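Lipase (Rhizopus chinensis, PDB 6A0W) probably hydrolyses the ester bonds of triacylglycerols, as a secreted fungal lipase of the class 3 family with an alpha/beta-hydrolase fold. Local coordinates at residues V74-I80 with I94-Q100; H228-V233 with F278-H284. Residue numbers count along the deposited sequence, not the author numbering.

Interaction 1: V74-I80 with I94-Q100; sequences VPDGKLI and ILRSDAQ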
ATOM      1  N   VAL A  74       3.742 -15.790  -7.201  1.00 37.17           N
ATOM      2  CA  VAL A  74       5.115 -15.751  -7.690  1.00 37.65           C
ATOM      3  C   VAL A  74       5.765 -17.121  -7.532  1.00 40.36           C
ATOM      4  O   VAL A  74       6.601 -17.326  -6.636  1.00 36.68           O
ATOM      5  CB  VAL A  74       5.988 -14.725  -6.952  1.00 35.90           C
ATOM      6  CG1 VAL A  74       7.213 -14.443  -7.808  1.00 36.67           C
ATOM      7  CG2 VAL A  74       5.220 -13.442  -6.663  1.00 35.43           C
ATOM      8  N   PRO A  75       5.342 -18.076  -8.381  1.00 42.95           N
ATOM      9  CA  PRO A  75       5.759 -19.460  -8.182  1.00 43.40           C
ATOM     10  C   PRO A  75       7.264 -19.631  -8.256  1.00 40.73           C
ATOM     11  O   PRO A  75       7.804 -20.454  -7.552  1.00 39.77           O
ATOM     12  CB  PRO A  75       5.059 -20.226  -9.315  1.00 42.22           C
ATOM     13  CG  PRO A  75       4.283 -19.218 -10.102  1.00 45.57           C
ATOM     14  CD  PRO A  75       4.158 -17.984  -9.250  1.00 42.78           C
ATOM     15  N   ASP A  76       7.953 -18.846  -9.075  1.00 40.94           N
ATOM     16  CA  ASP A  76       9.401 -18.980  -9.189  1.00 40.77           C
ATOM     17  C   ASP A  76      10.129 -17.970  -8.299  1.00 41.49           C
ATOM     18  O   ASP A  76      11.345 -17.794  -8.416  1.00 42.08           O
ATOM     19  CB  ASP A  76       9.826 -18.808 -10.650  1.00 40.32           C
ATOM     20  CG  ASP A  76       9.951 -17.338 -11.061  1.00 42.76           C
ATOM     21  OD1 ASP A  76       9.179 -16.466 -10.567  1.00 38.10           O
ATOM     22  OD2 ASP A  76      10.811 -17.059 -11.913  1.00 39.91           O
ATOM     23  N   GLY A  77       9.430 -17.388  -7.330  1.00 44.36           N
ATOM     24  CA  GLY A  77      10.044 -16.384  -6.473  1.00 41.00           C
ATOM     25  C   GLY A  77      11.284 -16.874  -5.739  1.00 40.20           C
ATOM     26  O   GLY A  77      11.305 -17.985  -5.227  1.00 38.17           O
ATOM     27  N   LYS A  78      12.267 -15.985  -5.607  1.00 37.88           N
ATOM     28  CA  LYS A  78      13.453 -16.156  -4.752  1.00 39.18           C
ATOM     29  C   LYS A  78      13.599 -14.999  -3.777  1.00 34.61           C
ATOM     30  O   LYS A  78      13.742 -13.826  -4.163  1.00 33.36           O
ATOM     31  CB  LYS A  78      14.733 -16.181  -5.599  1.00 46.25           C
ATOM     32  CG  LYS A  78      15.308 -17.555  -5.869  1.00 74.24           C
ATOM     33  CD  LYS A  78      14.963 -18.071  -7.263  1.00 90.75           C
ATOM     34  CE  LYS A  78      16.165 -18.009  -8.199  1.00 95.48           C
ATOM     35  NZ  LYS A  78      15.740 -17.787  -9.612  1.00 93.62           N
ATOM     36  N   LEU A  79      13.577 -15.316  -2.500  1.00 33.38           N
ATOM     37  CA  LEU A  79      13.751 -14.320  -1.468  1.00 36.40           C
ATOM     38  C   LEU A  79      15.212 -13.894  -1.480  1.00 38.83           C
ATOM     39  O   LEU A  79      16.084 -14.723  -1.383  1.00 34.52           O
ATOM     40  CB  LEU A  79      13.437 -14.901  -0.096  1.00 36.31           C
ATOM     41  CG  LEU A  79      11.981 -14.737   0.311  1.00 48.93           C
ATOM     42  CD1 LEU A  79      11.788 -15.547   1.592  1.00 48.08           C
ATOM     43  CD2 LEU A  79      11.595 -13.262   0.486  1.00 38.95           C
ATOM     44  N   ILE A  80      15.460 -12.601  -1.537  1.00 34.67           N
ATOM     45  CA  ILE A  80      16.822 -12.087  -1.523  1.00 39.13           C
ATOM     46  C   ILE A  80      17.166 -11.636  -0.122  1.00 37.66           C
ATOM     47  O   ILE A  80      18.241 -11.928   0.354  1.00 40.51           O
ATOM     48  CB  ILE A  80      16.978 -10.908  -2.512  1.00 35.03           C
ATOM     49  CG1 ILE A  80      16.460 -11.307  -3.897  1.00 34.04           C
ATOM     50  CG2 ILE A  80      18.436 -10.457  -2.616  1.00 40.00           C
ATOM     51  CD1 ILE A  80      17.081 -12.576  -4.444  1.00 39.10           C
ATOM     52  N   ILE A  94      12.674  -8.488   0.003  1.00 28.37           N
ATOM     53  CA  ILE A  94      12.962  -8.274  -1.380  1.00 26.74           C
ATOM     54  C   ILE A  94      12.896  -9.675  -1.954  1.00 27.42           C
ATOM     55  O   ILE A  94      13.530 -10.594  -1.434  1.00 30.79           O
ATOM     56  CB  ILE A  94      14.419  -7.785  -1.597  1.00 32.72           C
ATOM     57  CG1 ILE A  94      14.722  -6.500  -0.821  1.00 37.60           C
ATOM     58  CG2 ILE A  94      14.732  -7.682  -3.075  1.00 32.07           C
ATOM     59  CD1 ILE A  94      13.723  -5.431  -1.053  1.00 40.95           C
ATOM     60  N   LEU A  95      12.292  -9.772  -3.122  1.00 28.33           N
ATOM     61  CA  LEU A  95      12.059 -11.019  -3.810  1.00 28.98           C
ATOM     62  C   LEU A  95      12.284 -10.774  -5.298  1.00 31.63           C
ATOM     63  O   LEU A  95      11.881  -9.749  -5.846  1.00 33.61           O
ATOM     64  CB  LEU A  95      10.608 -11.452  -3.578  1.00 30.84           C
ATOM     65  CG  LEU A  95      10.140 -12.737  -4.263  1.00 34.10           C
ATOM     66  CD1 LEU A  95      10.454 -13.897  -3.325  1.00 31.12           C
ATOM     67  CD2 LEU A  95       8.634 -12.629  -4.499  1.00 34.32           C
ATOM     68  N   ARG A  96      12.874 -11.750  -5.973  1.00 32.79           N
ATOM     69  CA  ARG A  96      13.046 -11.662  -7.399  1.00 33.02           C
ATOM     70  C   ARG A  96      12.324 -12.821  -8.094  1.00 33.53           C
ATOM     71  O   ARG A  96      12.433 -13.992  -7.674  1.00 36.45           O
ATOM     72  CB  ARG A  96      14.535 -11.679  -7.757  1.00 33.67           C
ATOM     73  CG  ARG A  96      14.774 -11.298  -9.204  1.00 39.67           C
ATOM     74  CD  ARG A  96      16.255 -11.327  -9.591  1.00 42.00           C
ATOM     75  NE  ARG A  96      16.654 -12.680  -9.897  1.00 41.27           N
ATOM     76  CZ  ARG A  96      17.310 -13.504  -9.080  1.00 39.78           C
ATOM     77  NH1 ARG A  96      17.897 -13.076  -7.974  1.00 39.37           N
ATOM     78  NH2 ARG A  96      17.430 -14.775  -9.434  1.00 49.82           N
ATOM     79  N   SER A  97      11.625 -12.469  -9.169  1.00 32.20           N
ATOM     80  CA  SER A  97      11.073 -13.409 -10.134  1.00 31.02           C
ATOM     81  C   SER A  97      11.789 -13.198 -11.464  1.00 34.15           C
ATOM     82  O   SER A  97      11.585 -12.179 -12.149  1.00 33.87           O
ATOM     83  CB  SER A  97       9.558 -13.132 -10.323  1.00 36.60           C
ATOM     84  OG  SER A  97       8.998 -13.951 -11.356  1.00 35.69           O
ATOM     85  N   ASP A  98      12.462 -14.223 -11.932  1.00 36.71           N
ATOM     86  CA  ASP A  98      13.086 -14.155 -13.217  1.00 32.65           C
ATOM     87  C   ASP A  98      12.032 -14.319 -14.276  1.00 36.66           C
ATOM     88  O   ASP A  98      12.071 -13.678 -15.276  1.00 37.45           O
ATOM     89  CB  ASP A  98      14.165 -15.198 -13.357  1.00 33.94           C
ATOM     90  CG  ASP A  98      15.336 -14.897 -12.500  1.00 39.55           C
ATOM     91  OD1 ASP A  98      15.721 -13.750 -12.417  1.00 40.65           O
ATOM     92  OD2 ASP A  98      15.853 -15.798 -11.885  1.00 41.47           O
ATOM     93  N   ALA A  99      11.058 -15.157 -14.010  1.00 37.13           N
ATOM     94  CA  ALA A  99       9.966 -15.414 -14.969  1.00 39.13           C
ATOM     95  C   ALA A  99       9.184 -14.129 -15.237  1.00 37.82           C
ATOM     96  O   ALA A  99       8.846 -13.893 -16.372  1.00 41.82           O
ATOM     97  CB  ALA A  99       9.066 -16.481 -14.422  1.00 45.61           C
ATOM     98  N   GLN A 100       8.941 -13.323 -14.233  1.00 41.44           N
ATOM     99  CA  GLN A 100       8.161 -12.082 -14.424  1.00 37.53           C
ATOM    100  C   GLN A 100       9.099 -10.892 -14.610  1.00 33.51           C
ATOM    101  O   GLN A 100       8.589  -9.801 -14.760  1.00 35.07           O
ATOM    102  CB  GLN A 100       7.250 -11.861 -13.221  1.00 42.41           C
ATOM    103  CG  GLN A 100       6.505 -13.111 -12.796  1.00 48.24           C
ATOM    104  CD  GLN A 100       5.279 -12.854 -11.958  1.00 53.18           C
ATOM    105  OE1 GLN A 100       4.934 -13.631 -11.088  1.00 47.26           O
ATOM    106  NE2 GLN A 100       4.585 -11.771 -12.248  1.00 51.80           N
TER
HETATM  107  O   HOH W   1      13.289 -16.056  -9.675  1.00 47.85           O
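Asp98 joins Lys78 and Arg96 in a salt-bridge network: its OD2 forms a salt bridge with Lys78 NZ (3.0 Å), while Arg96 NE meets OD1 (2.9 Å), so one acid offsets two close charges; OD1 also bonds Tyr164 OH. Water 1 accepts from Lys78 NZ and Asp98 N (3.0 Å each), tying the segments together. Asp76, pointing toward 94-100 from the type I turn Val74-Gly77, accepts with both carboxylate oxygens, OD1 from Ser97 OG (2.6 Å) and OD2 from Ala99 N (2.8 Å). Ser97 OG in turn accepts from Gln100 N (2.9 Å), an ST motif. Lys78 and Arg96 form an antiparallel hydrogen-bonded pair, N to O 2.9 Å both ways, and Ile80 N bonds Ile94 O (2.8 Å). On the face away from Lys78 and Arg96, the branched apolar Leu79 and Leu95 pack together (CD2 to CD1 4.0 Å), and Val74 CG1 meets Leu95 CD2 (4.0 Å). The hairpin 78-85/90-97 ends the mixed sheet, strand 102-108 lying beside 90-97 and helix 137-160 packing on Ile80 and Ile94.

Interaction 2: H228-V233 with F278-H284; sequences HKRDIV and FTSIADH. With SO4 (sulfate ion), chain C.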
ATOM      1  N   HIS A 228     -10.797  -1.537  -0.615  1.00 29.82           N
ATOM      2  CA  HIS A 228     -11.817  -2.593  -0.516  1.00 31.95           C
ATOM      3  C   HIS A 228     -13.043  -2.112   0.218  1.00 35.27           C
ATOM      4  O   HIS A 228     -13.052  -1.868   1.454  1.00 33.75           O
ATOM      5  CB  HIS A 228     -11.289  -3.844   0.159  1.00 33.14           C
ATOM      6  CG  HIS A 228     -12.318  -4.934   0.297  1.00 36.39           C
ATOM      7  ND1 HIS A 228     -12.789  -5.359   1.522  1.00 30.92           N
ATOM      8  CD2 HIS A 228     -12.914  -5.727  -0.634  1.00 32.12           C
ATOM      9  CE1 HIS A 228     -13.593  -6.396   1.342  1.00 38.20           C
ATOM     10  NE2 HIS A 228     -13.725  -6.609   0.044  1.00 38.43           N
ATOM     11  N   LYS A 229     -14.082  -1.929  -0.592  1.00 31.89           N
ATOM     12  CA  LYS A 229     -15.382  -1.501  -0.113  1.00 29.67           C
ATOM     13  C   LYS A 229     -15.300  -0.404   0.936  1.00 27.92           C
ATOM     14  O   LYS A 229     -14.950   0.733   0.601  1.00 32.36           O
ATOM     15  CB  LYS A 229     -16.148  -2.723   0.390  1.00 28.68           C
ATOM     16  CG  LYS A 229     -16.407  -3.761  -0.685  1.00 32.73           C
ATOM     17  CD  LYS A 229     -17.198  -4.959  -0.190  1.00 34.16           C
ATOM     18  CE  LYS A 229     -17.088  -6.071  -1.194  1.00 43.82           C
ATOM     19  NZ  LYS A 229     -17.880  -7.245  -0.805  1.00 40.55           N
ATOM     20  N   ARG A 230     -15.671  -0.717   2.184  1.00 25.74           N
ATOM     21  CA  ARG A 230     -15.808   0.291   3.233  1.00 30.81           C
ATOM     22  C   ARG A 230     -14.584   0.354   4.184  1.00 28.45           C
ATOM     23  O   ARG A 230     -14.679   0.916   5.275  1.00 30.76           O
ATOM     24  CB  ARG A 230     -17.050   0.001   4.100  1.00 33.94           C
ATOM     25  CG  ARG A 230     -18.381   0.078   3.378  1.00 39.44           C
ATOM     26  CD  ARG A 230     -19.530  -0.388   4.270  1.00 43.10           C
ATOM     27  NE  ARG A 230     -20.809  -0.447   3.559  1.00 41.02           N
ATOM     28  CZ  ARG A 230     -21.555   0.623   3.290  1.00 37.68           C
ATOM     29  NH1 ARG A 230     -21.143   1.836   3.613  1.00 39.88           N
ATOM     30  NH2 ARG A 230     -22.714   0.478   2.665  1.00 54.90           N
ATOM     31  N   ASP A 231     -13.464  -0.225   3.778  1.00 31.53           N
ATOM     32  CA  ASP A 231     -12.218  -0.223   4.586  1.00 26.29           C
ATOM     33  C   ASP A 231     -11.941   1.146   5.150  1.00 29.56           C
ATOM     34  O   ASP A 231     -11.839   2.135   4.410  1.00 29.58           O
ATOM     35  CB  ASP A 231     -11.063  -0.723   3.694  1.00 27.82           C
ATOM     36  CG  ASP A 231      -9.719  -0.732   4.389  1.00 28.91           C
ATOM     37  OD1 ASP A 231      -9.694  -0.431   5.597  1.00 30.54           O
ATOM     38  OD2 ASP A 231      -8.715  -1.131   3.730  1.00 28.94           O
ATOM     39  N   ILE A 232     -11.887   1.238   6.480  1.00 29.37           N
ATOM     40  CA  ILE A 232     -11.609   2.521   7.143  1.00 28.39           C
ATOM     41  C   ILE A 232     -10.229   3.106   6.849  1.00 26.91           C
ATOM     42  O   ILE A 232     -10.029   4.323   6.884  1.00 27.27           O
ATOM     43  CB  ILE A 232     -11.794   2.416   8.655  1.00 28.65           C
ATOM     44  CG1 ILE A 232     -11.815   3.788   9.292  1.00 32.42           C
ATOM     45  CG2 ILE A 232     -10.772   1.497   9.308  1.00 27.55           C
ATOM     46  CD1 ILE A 232     -12.298   3.728  10.715  1.00 42.85           C
ATOM     47  N   VAL A 233      -9.256   2.252   6.600  1.00 26.90           N
ATOM     48  CA  VAL A 233      -7.879   2.712   6.745  1.00 29.98           C
ATOM     49  C   VAL A 233      -7.482   3.810   5.720  1.00 28.89           C
ATOM     50  O   VAL A 233      -6.673   4.719   6.032  1.00 27.58           O
ATOM     51  CB  VAL A 233      -6.857   1.534   6.766  1.00 31.36           C
ATOM     52  CG1 VAL A 233      -5.443   2.089   6.922  1.00 29.01           C
ATOM     53  CG2 VAL A 233      -7.114   0.621   7.959  1.00 32.86           C
ATOM     54  N   PHE A 278     -19.471   5.561   6.985  1.00 35.31           N
ATOM     55  CA  PHE A 278     -19.877   4.206   7.256  1.00 38.06           C
ATOM     56  C   PHE A 278     -18.783   3.269   6.789  1.00 35.42           C
ATOM     57  O   PHE A 278     -18.915   2.587   5.770  1.00 38.38           O
ATOM     58  CB  PHE A 278     -21.221   3.904   6.563  1.00 43.44           C
ATOM     59  CG  PHE A 278     -22.334   4.824   6.986  1.00 50.40           C
ATOM     60  CD1 PHE A 278     -22.930   4.678   8.228  1.00 65.46           C
ATOM     61  CD2 PHE A 278     -22.754   5.852   6.169  1.00 55.31           C
ATOM     62  CE1 PHE A 278     -23.949   5.510   8.632  1.00 66.18           C
ATOM     63  CE2 PHE A 278     -23.759   6.704   6.578  1.00 62.00           C
ATOM     64  CZ  PHE A 278     -24.360   6.530   7.806  1.00 68.60           C
ATOM     65  N   THR A 279     -17.731   3.182   7.601  1.00 38.36           N
ATOM     66  CA  THR A 279     -16.534   2.401   7.289  1.00 34.89           C
ATOM     67  C   THR A 279     -16.409   1.220   8.241  1.00 41.96           C
ATOM     68  O   THR A 279     -17.256   1.024   9.107  1.00 35.34           O
ATOM     69  CB  THR A 279     -15.291   3.298   7.456  1.00 41.66           C
ATOM     70  OG1 THR A 279     -15.376   3.972   8.717  1.00 35.74           O
ATOM     71  CG2 THR A 279     -15.247   4.354   6.347  1.00 33.21           C
ATOM     72  N   SER A 280     -15.382   0.394   8.055  1.00 38.13           N
ATOM     73  CA  SER A 280     -15.162  -0.733   8.950  1.00 35.97           C
ATOM     74  C   SER A 280     -13.699  -1.160   8.907  1.00 38.49           C
ATOM     75  O   SER A 280     -13.059  -1.094   7.864  1.00 29.52           O
ATOM     76  CB  SER A 280     -16.048  -1.906   8.565  1.00 38.32           C
ATOM     77  OG  SER A 280     -15.481  -2.727   7.567  1.00 35.47           O
ATOM     78  N   ILE A 281     -13.219  -1.724  10.007  1.00 33.51           N
ATOM     79  CA  ILE A 281     -11.891  -2.336  10.028  1.00 37.47           C
ATOM     80  C   ILE A 281     -12.003  -3.709   9.405  1.00 33.76           C
ATOM     81  O   ILE A 281     -11.064  -4.205   8.769  1.00 33.10           O
ATOM     82  CB  ILE A 281     -11.278  -2.347  11.470  1.00 41.72           C
ATOM     83  CG1 ILE A 281      -9.839  -2.820  11.440  1.00 44.04           C
ATOM     84  CG2 ILE A 281     -12.061  -3.235  12.404  1.00 52.55           C
ATOM     85  CD1 ILE A 281      -8.928  -1.674  11.049  1.00 46.66           C
ATOM     86  N   ALA A 282     -13.176  -4.316   9.488  1.00 32.37           N
ATOM     87  CA  ALA A 282     -13.314  -5.677   8.939  1.00 33.20           C
ATOM     88  C   ALA A 282     -13.009  -5.641   7.436  1.00 30.00           C
ATOM     89  O   ALA A 282     -12.442  -6.576   6.894  1.00 30.05           O
ATOM     90  CB  ALA A 282     -14.741  -6.221   9.159  1.00 31.70           C
ATOM     91  N   ASP A 283     -13.461  -4.596   6.740  1.00 32.97           N
ATOM     92  CA  ASP A 283     -13.217  -4.519   5.299  1.00 33.11           C
ATOM     93  C   ASP A 283     -11.727  -4.363   4.933  1.00 37.78           C
ATOM     94  O   ASP A 283     -11.382  -4.560   3.771  1.00 33.00           O
ATOM     95  CB  ASP A 283     -14.083  -3.419   4.649  1.00 32.91           C
ATOM     96  CG  ASP A 283     -15.488  -3.928   4.271  1.00 37.31           C
ATOM     97  OD1 ASP A 283     -15.705  -5.148   4.307  1.00 33.76           O
ATOM     98  OD2 ASP A 283     -16.310  -3.151   3.786  1.00 32.85           O
ATOM     99  N   HIS A 284     -10.861  -4.032   5.909  1.00 35.23           N
ATOM    100  CA  HIS A 284      -9.404  -3.889   5.672  1.00 30.99           C
ATOM    101  C   HIS A 284      -8.732  -5.222   5.409  1.00 32.04           C
ATOM    102  O   HIS A 284      -7.620  -5.273   4.837  1.00 30.29           O
ATOM    103  CB  HIS A 284      -8.776  -3.223   6.892  1.00 30.89           C
ATOM    104  CG  HIS A 284      -7.333  -2.845   6.748  1.00 32.52           C
ATOM    105  ND1 HIS A 284      -6.884  -1.964   5.787  1.00 32.48           N
ATOM    106  CD2 HIS A 284      -6.282  -3.032   7.594  1.00 41.15           C
ATOM    107  CE1 HIS A 284      -5.633  -1.618   6.055  1.00 37.03           C
ATOM    108  NE2 HIS A 284      -5.234  -2.267   7.137  1.00 32.42           N
TER
HETATM  109  S   SO4 C 402     -13.422  -9.122  -2.100  1.00 57.56           S
HETATM  110  O1  SO4 C 402     -12.663  -9.855  -1.091  1.00 42.80           O
HETATM  111  O2  SO4 C 402     -14.677  -8.651  -1.478  1.00 47.77           O
HETATM  112  O3  SO4 C 402     -13.723 -10.009  -3.237  1.00 45.54           O
HETATM  113  O4  SO4 C 402     -12.602  -7.980  -2.573  1.00 42.36           O
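Six hydrogen bonds join the two loops. Backbone pairing links Ser280 N to Arg230 O (2.9 Å) and Ile232 N to Ser280 O (3.0 Å). Asp283 suits its place because its carboxylate accepts Arg230 N (N to OD2 3.0 Å), holding the type II' turn His228-Asp231 against 278-284, and its carbonyl O takes His228 ND1 (2.8 Å). His228 NE2 donates to O2 of a sulfate ion (2.7 Å), probably from the crystallisation liquor. The long Arg230 side chain reaches Phe278 O through NH1 (3.2 Å) and Pro17 O through NH2. Asp231 OD1 accepts Val233 N (2.9 Å) in an Asx turn, whereas OD2 accepts His284 ND1 (2.9 Å) as well as Tyr287 OH. The CG2 methyl of the beta-branched Val233 lies over the face of the His284 ring, 3.3 Å from its centroid, a CH-pi contact. With His284 NE2 bonded to OG of Ser172, probably the nucleophile, in a GxSxG sequence, the arrangement is consistent with the Ser-His-Asp catalytic triad of alpha/beta-hydrolase lipases.

In the fold
Interactions 1 and 2 lie on opposite sides of the chain's centre, their own centres 31 Å apart and their nearest atoms about 19 Å apart, so they do not touch. They also follow one another in sequence, 74-100 closing before 228-284 opens. What links them is the mixed sheet: interaction 1 belongs to its hairpin edge, strands 78-85 and 90-97, while interaction 2 starts at the end of strand 223-228, four strands along from 90-97. Between them run the parallel strands of the hydrolase core, including 165-171, which leads into the putative nucleophile elbow. One contact thus closes the edge of the scaffold; the other joins loops that probably carry two triad residues.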